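Local atomic coordinates of pyruvate kinase 1 (Trypanosoma brucei brucei, PDB entry 4KCT), a protein that catalyses the transfer of phosphate from phosphoenolpyruvate to ADP, giving pyruvate and ATP, and also has an intrinsic decarboxylase activity on oxaloacetate. Residues A[218-223]-A[250-255]; A[244-249]-A[280-285]. All blocks are in the same frame, centred on the assembly; numbering follows the deposited sequence.

Overall arrangement
Both contacts lie in the TIM-barrel domain, where they pack helices on the outside of the barrel. From the N terminus, the chain passes through helix 217-227, strand 235-240, helices 243-247 and 249-255, strand 258-262, helix 263-269 and helix 275-289. Contact 1 closes the loop from 218-223 to 250-255 around strand 235-240. Contact 2 closes a loop from 244-249 to 280-285 that holds strand 258-262 and helix 263-269. The two loops overlap, so the contacts cross along the chain. Helix 249-255 supplies residues to both, since Ile249 belongs to contact 2. The contact centres are about 13 Å apart. A salt bridge of 2.8 Å between Asp250 OD1 and Lys285 NZ joins them. Ile253 CD1 packs on Lys285 CB.

Contact 1: residues A[218-223]-A[250-255]; sequences EQVREV and DSIIEA
Val220 faces Ala255 where helices 217-227 and 249-255 run side by side. The short axes are 9.1 Å apart and inclined by 22°. In the tight part, Val220 CB lies 3.8 Å from Ala255 CB. The small Ala255 lets the backbones come close, Val220 CA to Ala255 CA being 6.3 Å. Val220 CG1, anti to the backbone N (chi1 -177°), reaches past the methyl to the end of helix 249-255, 3.4 Å from Ala255 O. The same oxygen accepts a hydrogen bond from Arg224 NH2, farther along helix 217-227. The other branch meets Ile252 more loosely, Val220 CG2 to Ile252 CG2 at 4.2 Å. On the inner side of these outer TIM-barrel helices, Val220 and Ile252 both touch Ser238 of strand 235-240.

The outer side is open to solvent. There the Arg221 guanidinium passes Ala255 obliquely, Arg221 NH2 to Ala255 CB at 4.4 Å. Its side-on grip is on Glu218, one turn back. Arg221 NE and NH1 both bond to Glu218 OE2, each at 3.0 Å, from the same face of the carboxylate. Apolar packing thus joins the segments, Arg224 ties the two helices at Ala255 O, and the Arg221-Glu218 salt bridge stays within one helix.

Contact 2: residues A[244-249]-A[280-285]; sequences QGVQNI and MCIISK
Ile249 holds CG1 anti to its backbone N (chi1 -173°), which sends that branch to Ile282 and leaves CG2 between the backbone N and the carbonyl carbon. Ile282 has its own CG1 beside the backbone N (chi1 -69°), which brings its CG1-CD1 branch to Ile249 and Val246. The two isoleucines meet obliquely, Ile249 CG1 to Ile282 CG1 at 4.1 Å. The CG2 methyl of Ile249 lies against the aliphatic part of Lys285, 3.6 Å from CD and 3.8 Å from CE. Lys285 is extended to CE, then bends (chi4 -74°). It gives its methylenes to Ile249 and its charge to Asp250, the residue after Ile249, in a salt bridge through NZ. Val246 is looser, with CG2 4.4 Å from Ile282 CD1.

This is structural packing outside the pyruvate pocket, the Ile282 side chain lying about 12 Å from the ligand. Val246, Ile249 and Ile282 all touch Ile240 of strand 235-240, and Ile282 also packs on Ile259 and Val261 of strand 258-262. Val246 meets Ile12, and Ser284 OG hydrogen-bonds to Asn7, both of a second subunit. Thus the end of helix 243-247 and the start of helix 249-255 pack on helix 275-289, outside strands 235-240 and 258-262.

Contact 1: residues A[218-223]-A[250-255]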
ATOM      1  N   GLU A 218     -25.363 -14.635  24.760  1.00 21.65           N
ATOM      2  CA  GLU A 218     -26.622 -15.078  25.380  1.00 23.64           C
ATOM      3  C   GLU A 218     -27.032 -14.145  26.531  1.00 24.47           C
ATOM      4  O   GLU A 218     -28.208 -13.792  26.685  1.00 21.88           O
ATOM      5  CB  GLU A 218     -26.520 -16.531  25.858  1.00 28.44           C
ATOM      6  CG  GLU A 218     -27.843 -17.115  26.340  1.00 42.43           C
ATOM      7  CD  GLU A 218     -28.990 -16.948  25.331  1.00 57.62           C
ATOM      8  OE1 GLU A 218     -30.129 -16.668  25.771  1.00 65.04           O
ATOM      9  OE2 GLU A 218     -28.754 -17.083  24.101  1.00 58.17           O
ATOM     10  N   GLN A 219     -26.050 -13.668  27.283  1.00 22.02           N
ATOM     11  CA  GLN A 219     -26.335 -12.677  28.308  1.00 22.76           C
ATOM     12  C   GLN A 219     -26.920 -11.376  27.755  1.00 19.88           C
ATOM     13  O   GLN A 219     -27.804 -10.770  28.385  1.00 20.59           O
ATOM     14  CB  GLN A 219     -25.084 -12.379  29.107  1.00 24.76           C
ATOM     15  CG  GLN A 219     -24.592 -13.562  29.890  1.00 28.73           C
ATOM     16  CD  GLN A 219     -23.810 -13.140  31.092  1.00 33.17           C
ATOM     17  OE1 GLN A 219     -23.013 -12.206  31.025  1.00 27.74           O
ATOM     18  NE2 GLN A 219     -24.094 -13.765  32.232  1.00 31.47           N
ATOM     19  N   VAL A 220     -26.390 -10.892  26.632  1.00 18.89           N
ATOM     20  CA  VAL A 220     -27.003  -9.715  25.983  1.00 19.09           C
ATOM     21  C   VAL A 220     -28.484  -9.962  25.669  1.00 20.21           C
ATOM     22  O   VAL A 220     -29.339  -9.117  25.955  1.00 21.10           O
ATOM     23  CB  VAL A 220     -26.271  -9.316  24.685  1.00 20.18           C
ATOM     24  CG1 VAL A 220     -26.890  -8.056  24.110  1.00 17.87           C
ATOM     25  CG2 VAL A 220     -24.773  -9.101  24.954  1.00 19.94           C
ATOM     26  N   ARG A 221     -28.770 -11.116  25.065  1.00 20.27           N
ATOM     27  CA  ARG A 221     -30.139 -11.539  24.772  1.00 24.74           C
ATOM     28  C   ARG A 221     -31.041 -11.632  25.999  1.00 23.15           C
ATOM     29  O   ARG A 221     -32.203 -11.213  25.947  1.00 22.23           O
ATOM     30  CB  ARG A 221     -30.152 -12.868  23.979  1.00 25.51           C
ATOM     31  CG  ARG A 221     -29.673 -12.698  22.533  1.00 30.74           C
ATOM     32  CD  ARG A 221     -29.923 -13.940  21.686  1.00 32.89           C
ATOM     33  NE  ARG A 221     -28.985 -15.018  22.005  1.00 39.12           N
ATOM     34  CZ  ARG A 221     -27.754 -15.120  21.494  1.00 40.22           C
ATOM     35  NH1 ARG A 221     -26.986 -16.141  21.835  1.00 38.32           N
ATOM     36  NH2 ARG A 221     -27.300 -14.209  20.622  1.00 36.57           N
ATOM     37  N   GLU A 222     -30.467 -12.038  27.133  1.00 22.62           N
ATOM     38  CA  GLU A 222     -31.209 -12.045  28.391  1.00 23.69           C
ATOM     39  C   GLU A 222     -31.527 -10.663  28.905  1.00 24.48           C
ATOM     40  O   GLU A 222     -32.634 -10.430  29.395  1.00 20.59           O
ATOM     41  CB  GLU A 222     -30.492 -12.871  29.464  1.00 25.95           C
ATOM     42  CG  GLU A 222     -30.649 -14.363  29.220  1.00 38.43           C
ATOM     43  CD  GLU A 222     -29.572 -15.204  29.884  1.00 51.63           C
ATOM     44  OE1 GLU A 222     -28.784 -14.663  30.697  1.00 53.75           O
ATOM     45  OE2 GLU A 222     -29.521 -16.422  29.597  1.00 60.27           O
ATOM     46  N   VAL A 223     -30.585  -9.722  28.759  1.00 18.85           N
ATOM     47  CA  VAL A 223     -30.895  -8.327  29.060  1.00 19.94           C
ATOM     48  C   VAL A 223     -32.000  -7.799  28.145  1.00 20.61           C
ATOM     49  O   VAL A 223     -32.937  -7.111  28.600  1.00 21.93           O
ATOM     50  CB  VAL A 223     -29.642  -7.419  28.964  1.00 19.96           C
ATOM     51  CG1 VAL A 223     -30.041  -5.934  29.102  1.00 18.61           C
ATOM     52  CG2 VAL A 223     -28.651  -7.815  30.060  1.00 18.08           C
ATOM     53  N   ASP A 250     -16.628 -10.791  19.536  1.00 20.06           N
ATOM     54  CA  ASP A 250     -17.308 -10.762  18.229  1.00 20.88           C
ATOM     55  C   ASP A 250     -18.820 -11.011  18.366  1.00 20.23           C
ATOM     56  O   ASP A 250     -19.642 -10.306  17.768  1.00 21.81           O
ATOM     57  CB  ASP A 250     -16.717 -11.825  17.289  1.00 23.91           C
ATOM     58  CG  ASP A 250     -15.302 -11.490  16.837  1.00 27.51           C
ATOM     59  OD1 ASP A 250     -14.890 -10.315  16.948  1.00 27.57           O
ATOM     60  OD2 ASP A 250     -14.624 -12.396  16.300  1.00 28.05           O
ATOM     61  N   SER A 251     -19.177 -12.081  19.059  1.00 19.84           N
ATOM     62  CA  SER A 251     -20.588 -12.420  19.214  1.00 21.57           C
ATOM     63  C   SER A 251     -21.307 -11.425  20.135  1.00 20.10           C
ATOM     64  O   SER A 251     -22.494 -11.144  19.952  1.00 17.05           O
ATOM     65  CB  SER A 251     -20.753 -13.856  19.740  1.00 23.93           C
ATOM     66  OG  SER A 251     -20.194 -13.977  21.041  1.00 28.25           O
ATOM     67  N   ILE A 252     -20.599 -10.885  21.122  1.00 17.21           N
ATOM     68  CA  ILE A 252     -21.186  -9.839  21.946  1.00 17.78           C
ATOM     69  C   ILE A 252     -21.484  -8.554  21.138  1.00 18.83           C
ATOM     70  O   ILE A 252     -22.571  -7.995  21.238  1.00 19.43           O
ATOM     71  CB  ILE A 252     -20.321  -9.535  23.186  1.00 16.65           C
ATOM     72  CG1 ILE A 252     -20.347 -10.748  24.124  1.00 15.20           C
ATOM     73  CG2 ILE A 252     -20.825  -8.267  23.920  1.00 15.60           C
ATOM     74  CD1 ILE A 252     -19.222 -10.744  25.155  1.00 15.99           C
ATOM     75  N   ILE A 253     -20.549  -8.149  20.290  1.00 16.55           N
ATOM     76  CA  ILE A 253     -20.745  -6.960  19.471  1.00 18.65           C
ATOM     77  C   ILE A 253     -21.940  -7.206  18.569  1.00 20.81           C
ATOM     78  O   ILE A 253     -22.834  -6.375  18.473  1.00 19.74           O
ATOM     79  CB  ILE A 253     -19.519  -6.688  18.582  1.00 17.80           C
ATOM     80  CG1 ILE A 253     -18.394  -6.042  19.407  1.00 16.81           C
ATOM     81  CG2 ILE A 253     -19.910  -5.802  17.414  1.00 21.28           C
ATOM     82  CD1 ILE A 253     -17.060  -5.949  18.665  1.00 18.14           C
ATOM     83  N   GLU A 254     -22.003  -8.406  17.999  1.00 19.71           N
ATOM     84  CA  GLU A 254     -23.121  -8.780  17.140  1.00 22.37           C
ATOM     85  C   GLU A 254     -24.483  -8.619  17.844  1.00 22.67           C
ATOM     86  O   GLU A 254     -25.436  -8.118  17.247  1.00 20.09           O
ATOM     87  CB  GLU A 254     -22.945 -10.220  16.639  1.00 28.57           C
ATOM     88  CG  GLU A 254     -24.206 -10.805  16.040  1.00 44.49           C
ATOM     89  CD  GLU A 254     -24.285 -10.561  14.553  1.00 69.12           C
ATOM     90  OE1 GLU A 254     -23.320 -10.918  13.839  1.00 87.67           O
ATOM     91  OE2 GLU A 254     -25.291  -9.970  14.101  1.00 93.57           O
ATOM     92  N   ALA A 255     -24.587  -9.084  19.090  1.00 20.25           N
ATOM     93  CA  ALA A 255     -25.863  -9.034  19.819  1.00 19.23           C
ATOM     94  C   ALA A 255     -26.213  -7.640  20.365  1.00 21.01           C
ATOM     95  O   ALA A 255     -27.368  -7.393  20.761  1.00 19.38           O
ATOM     96  CB  ALA A 255     -25.864 -10.067  20.958  1.00 20.43           C
TER

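Contact 2: residues A[244-249]-A[280-285]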
ATOM      1  N   GLN A 244     -13.774 -13.236  29.699  1.00 19.91           N
ATOM      2  CA  GLN A 244     -14.867 -13.824  28.889  1.00 18.69           C
ATOM      3  C   GLN A 244     -15.444 -12.828  27.911  1.00 18.68           C
ATOM      4  O   GLN A 244     -15.671 -13.156  26.757  1.00 19.78           O
ATOM      5  CB  GLN A 244     -16.015 -14.341  29.782  1.00 21.20           C
ATOM      6  CG  GLN A 244     -15.616 -15.460  30.720  1.00 22.26           C
ATOM      7  CD  GLN A 244     -16.713 -15.746  31.747  1.00 24.02           C
ATOM      8  OE1 GLN A 244     -16.862 -15.032  32.747  1.00 24.97           O
ATOM      9  NE2 GLN A 244     -17.564 -16.672  31.417  1.00 23.13           N
ATOM     10  N   GLY A 245     -15.708 -11.609  28.379  1.00 16.73           N
ATOM     11  CA  GLY A 245     -16.169 -10.556  27.486  1.00 16.66           C
ATOM     12  C   GLY A 245     -15.198 -10.326  26.340  1.00 17.51           C
ATOM     13  O   GLY A 245     -15.620 -10.104  25.205  1.00 16.88           O
ATOM     14  N   VAL A 246     -13.899 -10.288  26.647  1.00 16.81           N
ATOM     15  CA  VAL A 246     -12.886 -10.067  25.621  1.00 16.80           C
ATOM     16  C   VAL A 246     -12.834 -11.237  24.626  1.00 18.06           C
ATOM     17  O   VAL A 246     -12.832 -11.031  23.416  1.00 17.87           O
ATOM     18  CB  VAL A 246     -11.471  -9.814  26.229  1.00 19.13           C
ATOM     19  CG1 VAL A 246     -10.413  -9.713  25.113  1.00 18.19           C
ATOM     20  CG2 VAL A 246     -11.481  -8.558  27.106  1.00 15.69           C
ATOM     21  N   GLN A 247     -12.867 -12.457  25.151  1.00 18.02           N
ATOM     22  CA  GLN A 247     -12.759 -13.660  24.351  1.00 20.99           C
ATOM     23  C   GLN A 247     -13.974 -13.807  23.428  1.00 21.05           C
ATOM     24  O   GLN A 247     -13.847 -14.218  22.287  1.00 21.20           O
ATOM     25  CB  GLN A 247     -12.696 -14.867  25.295  1.00 24.23           C
ATOM     26  CG  GLN A 247     -12.635 -16.216  24.620  1.00 34.13           C
ATOM     27  CD  GLN A 247     -12.414 -17.331  25.628  1.00 44.81           C
ATOM     28  OE1 GLN A 247     -12.193 -18.479  25.257  1.00 63.85           O
ATOM     29  NE2 GLN A 247     -12.482 -16.991  26.916  1.00 48.69           N
ATOM     30  N   ASN A 248     -15.149 -13.447  23.931  1.00 17.96           N
ATOM     31  CA  ASN A 248     -16.381 -13.581  23.166  1.00 18.40           C
ATOM     32  C   ASN A 248     -16.807 -12.264  22.459  1.00 16.99           C
ATOM     33  O   ASN A 248     -17.966 -12.101  22.107  1.00 16.98           O
ATOM     34  CB  ASN A 248     -17.519 -14.070  24.093  1.00 17.29           C
ATOM     35  CG  ASN A 248     -17.252 -15.457  24.648  1.00 21.96           C
ATOM     36  OD1 ASN A 248     -16.698 -16.287  23.961  1.00 22.73           O
ATOM     37  ND2 ASN A 248     -17.575 -15.678  25.937  1.00 19.36           N
ATOM     38  N   ILE A 249     -15.869 -11.336  22.271  1.00 19.07           N
ATOM     39  CA  ILE A 249     -16.214  -9.983  21.842  1.00 18.24           C
ATOM     40  C   ILE A 249     -17.002  -9.949  20.501  1.00 19.27           C
ATOM     41  O   ILE A 249     -17.929  -9.176  20.347  1.00 18.06           O
ATOM     42  CB  ILE A 249     -14.961  -9.052  21.789  1.00 18.27           C
ATOM     43  CG1 ILE A 249     -15.364  -7.615  21.499  1.00 17.69           C
ATOM     44  CG2 ILE A 249     -13.935  -9.545  20.757  1.00 17.53           C
ATOM     45  CD1 ILE A 249     -16.323  -7.026  22.523  1.00 15.79           C
ATOM     46  N   MET A 280      -7.531  -1.521  22.427  1.00 14.11           N
ATOM     47  CA  MET A 280      -7.286  -1.300  21.013  1.00 16.70           C
ATOM     48  C   MET A 280      -8.079  -2.275  20.160  1.00 15.99           C
ATOM     49  O   MET A 280      -8.597  -1.921  19.112  1.00 15.10           O
ATOM     50  CB  MET A 280      -5.800  -1.463  20.703  1.00 17.83           C
ATOM     51  CG  MET A 280      -4.939  -0.331  21.238  1.00 24.62           C
ATOM     52  SD  MET A 280      -3.190  -0.806  21.138  1.00 33.57           S
ATOM     53  CE  MET A 280      -2.889  -0.503  19.417  1.00 26.40           C
ATOM     54  N   CYS A 281      -8.040  -3.538  20.549  1.00 15.57           N
ATOM     55  CA  CYS A 281      -8.736  -4.592  19.815  1.00 16.34           C
ATOM     56  C   CYS A 281     -10.267  -4.382  19.776  1.00 16.97           C
ATOM     57  O   CYS A 281     -10.859  -4.354  18.714  1.00 16.00           O
ATOM     58  CB  CYS A 281      -8.415  -5.944  20.436  1.00 18.07           C
ATOM     59  SG  CYS A 281      -9.341  -7.289  19.670  1.00 21.92           S
ATOM     60  N   ILE A 282     -10.857  -4.078  20.935  1.00 14.98           N
ATOM     61  CA  ILE A 282     -12.294  -3.895  21.039  1.00 14.52           C
ATOM     62  C   ILE A 282     -12.757  -2.636  20.285  1.00 14.51           C
ATOM     63  O   ILE A 282     -13.737  -2.675  19.526  1.00 13.49           O
ATOM     64  CB  ILE A 282     -12.727  -3.823  22.505  1.00 14.29           C
ATOM     65  CG1 ILE A 282     -12.562  -5.196  23.181  1.00 15.06           C
ATOM     66  CG2 ILE A 282     -14.154  -3.327  22.629  1.00 13.96           C
ATOM     67  CD1 ILE A 282     -12.616  -5.100  24.704  1.00 15.65           C
ATOM     68  N   ILE A 283     -12.031  -1.539  20.438  1.00 12.84           N
ATOM     69  CA  ILE A 283     -12.421  -0.339  19.721  1.00 13.07           C
ATOM     70  C   ILE A 283     -12.394  -0.562  18.209  1.00 13.34           C
ATOM     71  O   ILE A 283     -13.370  -0.227  17.484  1.00 13.14           O
ATOM     72  CB  ILE A 283     -11.565   0.880  20.110  1.00 12.93           C
ATOM     73  CG1 ILE A 283     -11.898   1.301  21.563  1.00 12.91           C
ATOM     74  CG2 ILE A 283     -11.835   2.022  19.123  1.00 13.05           C
ATOM     75  CD1 ILE A 283     -10.917   2.356  22.153  1.00 12.68           C
ATOM     76  N   SER A 284     -11.309  -1.158  17.722  1.00 12.23           N
ATOM     77  CA  SER A 284     -11.182  -1.410  16.278  1.00 14.05           C
ATOM     78  C   SER A 284     -12.254  -2.368  15.773  1.00 13.22           C
ATOM     79  O   SER A 284     -12.826  -2.148  14.715  1.00 13.56           O
ATOM     80  CB  SER A 284      -9.785  -1.919  15.936  1.00 13.55           C
ATOM     81  OG  SER A 284      -8.841  -0.843  16.149  1.00 16.00           O
ATOM     82  N   LYS A 285     -12.566  -3.394  16.551  1.00 14.04           N
ATOM     83  CA  LYS A 285     -13.631  -4.306  16.159  1.00 15.03           C
ATOM     84  C   LYS A 285     -14.976  -3.584  16.067  1.00 16.03           C
ATOM     85  O   LYS A 285     -15.763  -3.859  15.160  1.00 16.53           O
ATOM     86  CB  LYS A 285     -13.729  -5.506  17.131  1.00 15.45           C
ATOM     87  CG  LYS A 285     -12.647  -6.581  16.892  1.00 17.61           C
ATOM     88  CD  LYS A 285     -12.779  -7.702  17.920  1.00 20.48           C
ATOM     89  CE  LYS A 285     -11.798  -8.845  17.657  1.00 20.42           C
ATOM     90  NZ  LYS A 285     -12.212  -9.656  16.490  1.00 19.83           N
TER